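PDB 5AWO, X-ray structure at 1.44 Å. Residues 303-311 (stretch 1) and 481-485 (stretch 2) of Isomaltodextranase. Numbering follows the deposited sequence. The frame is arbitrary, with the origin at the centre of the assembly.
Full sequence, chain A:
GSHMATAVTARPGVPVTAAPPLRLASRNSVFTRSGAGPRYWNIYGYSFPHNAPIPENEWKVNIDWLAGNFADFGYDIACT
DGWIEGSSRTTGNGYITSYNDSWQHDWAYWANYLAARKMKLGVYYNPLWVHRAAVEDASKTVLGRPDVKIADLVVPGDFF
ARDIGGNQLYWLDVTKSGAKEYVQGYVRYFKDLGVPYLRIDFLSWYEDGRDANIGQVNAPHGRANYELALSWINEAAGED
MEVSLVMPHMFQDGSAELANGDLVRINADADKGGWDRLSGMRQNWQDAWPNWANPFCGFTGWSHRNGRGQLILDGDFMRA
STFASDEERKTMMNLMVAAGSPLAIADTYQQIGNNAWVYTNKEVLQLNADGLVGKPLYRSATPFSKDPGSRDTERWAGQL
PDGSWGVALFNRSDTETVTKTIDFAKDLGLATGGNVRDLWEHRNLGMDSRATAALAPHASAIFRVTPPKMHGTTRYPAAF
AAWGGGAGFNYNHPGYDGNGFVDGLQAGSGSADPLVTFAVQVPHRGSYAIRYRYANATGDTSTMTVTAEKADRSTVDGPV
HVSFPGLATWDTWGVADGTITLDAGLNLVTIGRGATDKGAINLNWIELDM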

# COMPACT_ATOMS: atom_id res chain seq x y z
N SER A 303 -6.17 -3.71 -6.35
CA SER A 303 -4.87 -3.82 -6.97
C SER A 303 -4.58 -2.80 -8.06
O SER A 303 -3.43 -2.47 -8.28
CB SER A 303 -4.63 -5.24 -7.50
OG SER A 303 -5.54 -5.61 -8.51
N HIS A 304 -5.62 -2.33 -8.74
CA HIS A 304 -5.46 -1.28 -9.76
C HIS A 304 -4.90 0.02 -9.17
O HIS A 304 -4.38 0.88 -9.92
CB HIS A 304 -6.76 -1.03 -10.52
CG HIS A 304 -7.88 -0.57 -9.66
ND1 HIS A 304 -8.52 -1.40 -8.76
CD2 HIS A 304 -8.47 0.65 -9.53
CE1 HIS A 304 -9.45 -0.72 -8.12
NE2 HIS A 304 -9.42 0.53 -8.55
N ARG A 305 -5.00 0.19 -7.85
CA ARG A 305 -4.45 1.35 -7.13
C ARG A 305 -3.09 1.12 -6.48
O ARG A 305 -2.61 2.01 -5.74
CB ARG A 305 -5.46 1.81 -6.07
CG ARG A 305 -6.76 2.37 -6.64
CD ARG A 305 -6.48 3.52 -7.59
NE ARG A 305 -7.55 4.49 -7.66
CZ ARG A 305 -7.50 5.59 -8.41
NH1 ARG A 305 -6.46 5.79 -9.21
NH2 ARG A 305 -8.53 6.44 -8.35
N ASN A 306 -2.48 -0.04 -6.71
CA ASN A 306 -1.22 -0.34 -6.04
C ASN A 306 0.00 0.07 -6.87
O ASN A 306 -0.14 0.59 -7.98
CB ASN A 306 -1.16 -1.79 -5.57
CG ASN A 306 -0.83 -2.78 -6.66
OD1 ASN A 306 -0.37 -2.45 -7.75
ND2 ASN A 306 -1.01 -4.07 -6.34
N GLY A 307 1.19 -0.10 -6.31
CA GLY A 307 2.45 0.09 -7.03
C GLY A 307 3.18 1.38 -6.72
O GLY A 307 2.73 2.22 -5.95
N ARG A 308 4.35 1.53 -7.33
CA ARG A 308 5.24 2.61 -6.96
C ARG A 308 4.59 3.97 -7.20
O ARG A 308 4.17 4.29 -8.32
CB ARG A 308 6.56 2.53 -7.75
CG ARG A 308 7.32 1.22 -7.59
CD ARG A 308 7.44 0.74 -6.15
NE ARG A 308 8.20 -0.52 -6.07
CZ ARG A 308 9.52 -0.61 -5.90
NH1 ARG A 308 10.29 0.47 -5.73
NH2 ARG A 308 10.10 -1.80 -5.85
N GLY A 309 4.50 4.74 -6.11
CA GLY A 309 3.93 6.08 -6.09
C GLY A 309 2.43 6.16 -5.98
O GLY A 309 1.92 7.26 -5.86
N GLN A 310 1.74 5.01 -6.00
CA GLN A 310 0.29 4.96 -5.82
C GLN A 310 0.02 4.60 -4.35
O GLN A 310 0.55 5.27 -3.49
CB GLN A 310 -0.34 4.01 -6.85
CG GLN A 310 -0.00 4.38 -8.30
CD GLN A 310 -0.45 5.80 -8.65
OE1 GLN A 310 -1.60 6.19 -8.37
NE2 GLN A 310 0.45 6.56 -9.28
N LEU A 311 -0.71 3.52 -4.05
CA LEU A 311 -0.95 3.13 -2.67
C LEU A 311 -0.31 1.77 -2.37
O LEU A 311 -0.23 0.88 -3.24
CB LEU A 311 -2.43 3.05 -2.38
CG LEU A 311 -3.13 4.38 -2.13
CD1 LEU A 311 -4.62 4.22 -2.23
CD2 LEU A 311 -2.71 4.95 -0.79
N ALA A 481 2.70 -3.41 -13.99
CA ALA A 481 3.28 -2.22 -13.41
C ALA A 481 2.24 -1.41 -12.64
O ALA A 481 1.16 -1.92 -12.38
CB ALA A 481 3.92 -1.37 -14.52
N ALA A 482 2.62 -0.20 -12.24
CA ALA A 482 1.75 0.70 -11.50
C ALA A 482 1.00 1.61 -12.46
O ALA A 482 1.62 2.18 -13.36
CB ALA A 482 2.55 1.52 -10.51
N TRP A 483 -0.29 1.77 -12.24
CA TRP A 483 -1.18 2.58 -13.06
C TRP A 483 -1.72 3.76 -12.27
O TRP A 483 -2.13 3.59 -11.12
CB TRP A 483 -2.38 1.79 -13.56
CG TRP A 483 -2.06 0.44 -14.13
CD1 TRP A 483 -0.94 0.10 -14.81
CD2 TRP A 483 -2.84 -0.74 -14.02
NE1 TRP A 483 -0.98 -1.23 -15.15
CE2 TRP A 483 -2.15 -1.77 -14.70
CE3 TRP A 483 -4.09 -1.04 -13.45
CZ2 TRP A 483 -2.63 -3.07 -14.77
CZ3 TRP A 483 -4.56 -2.32 -13.53
CH2 TRP A 483 -3.84 -3.33 -14.21
N GLY A 484 -1.77 4.94 -12.89
CA GLY A 484 -2.39 6.10 -12.28
C GLY A 484 -3.17 6.96 -13.26
O GLY A 484 -3.05 6.79 -14.48
N GLY A 485 -4.03 7.83 -12.71
CA GLY A 485 -4.72 8.85 -13.51
C GLY A 485 -5.72 8.37 -14.53
O GLY A 485 -6.14 9.16 -15.39
O HOH W 1 -1.74 0.24 -10.16
O HOH W 2 -3.82 4.55 -9.10
O HOH W 3 -5.65 8.47 -10.12
O HOH W 4 -3.00 8.25 -9.69

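No direct hydrogen bond joins these two stretches; ordered waters make the polar links. Water 1 donates to His304 O and Asn306 O, both at 2.7 Å, and accepts from Trp483 N at 3.0 Å. It thereby ties the 3-10 segment, through His304, and the loop after it, through Asn306, to the strand backbone at Trp483. Water 2 lies between Arg305 NH1 (2.9 Å), Gln310 OE1 (2.9 Å) and Trp483 O (2.8 Å). It accepts from the arginine and donates to the two oxygens. Two more waters reach Gly485 N. Water 3 links it to Arg305 NH1, and water 4 links it to Gln310 OE1.

The dry part of the contact centres on Ala482. Its CA-to-CB bond points toward stretch 1, and its CB lies 3.7 Å from Arg308 N and 3.8 Å from Gly307 CA. The small methyl packs against backbone here. Gly307 suits this close approach: an ideal CB would fall 2.5 Å from Ala482 CB, a clash. Its backbone angles call for glycine in any case. Gly307 also begins a type II turn, closed by Gln310 N donating to Gly307 O at 3.0 Å. Gly309, within the turn, has a positive phi, which by itself favours glycine.

The CA-to-CB bond of Gln310 points toward stretch 2. Its CG packs 3.6 Å from Trp483 O, while its amide oxygen serves waters 2 and 4. Gly484 leaves room for this side chain, since an ideal CB there would sit 2.9 Å from Gln310 NE2.

Trp483 has the largest area covered by the other stretch. Its CB is directed sideways, but the ring end comes nearer, and His304 CB meets the ring edge, 3.9 Å from Trp483 CZ3. The imidazole end leads away, and both its nitrogens are hydrogen-bonded elsewhere in the structure. Together the stretches bury 314 Å².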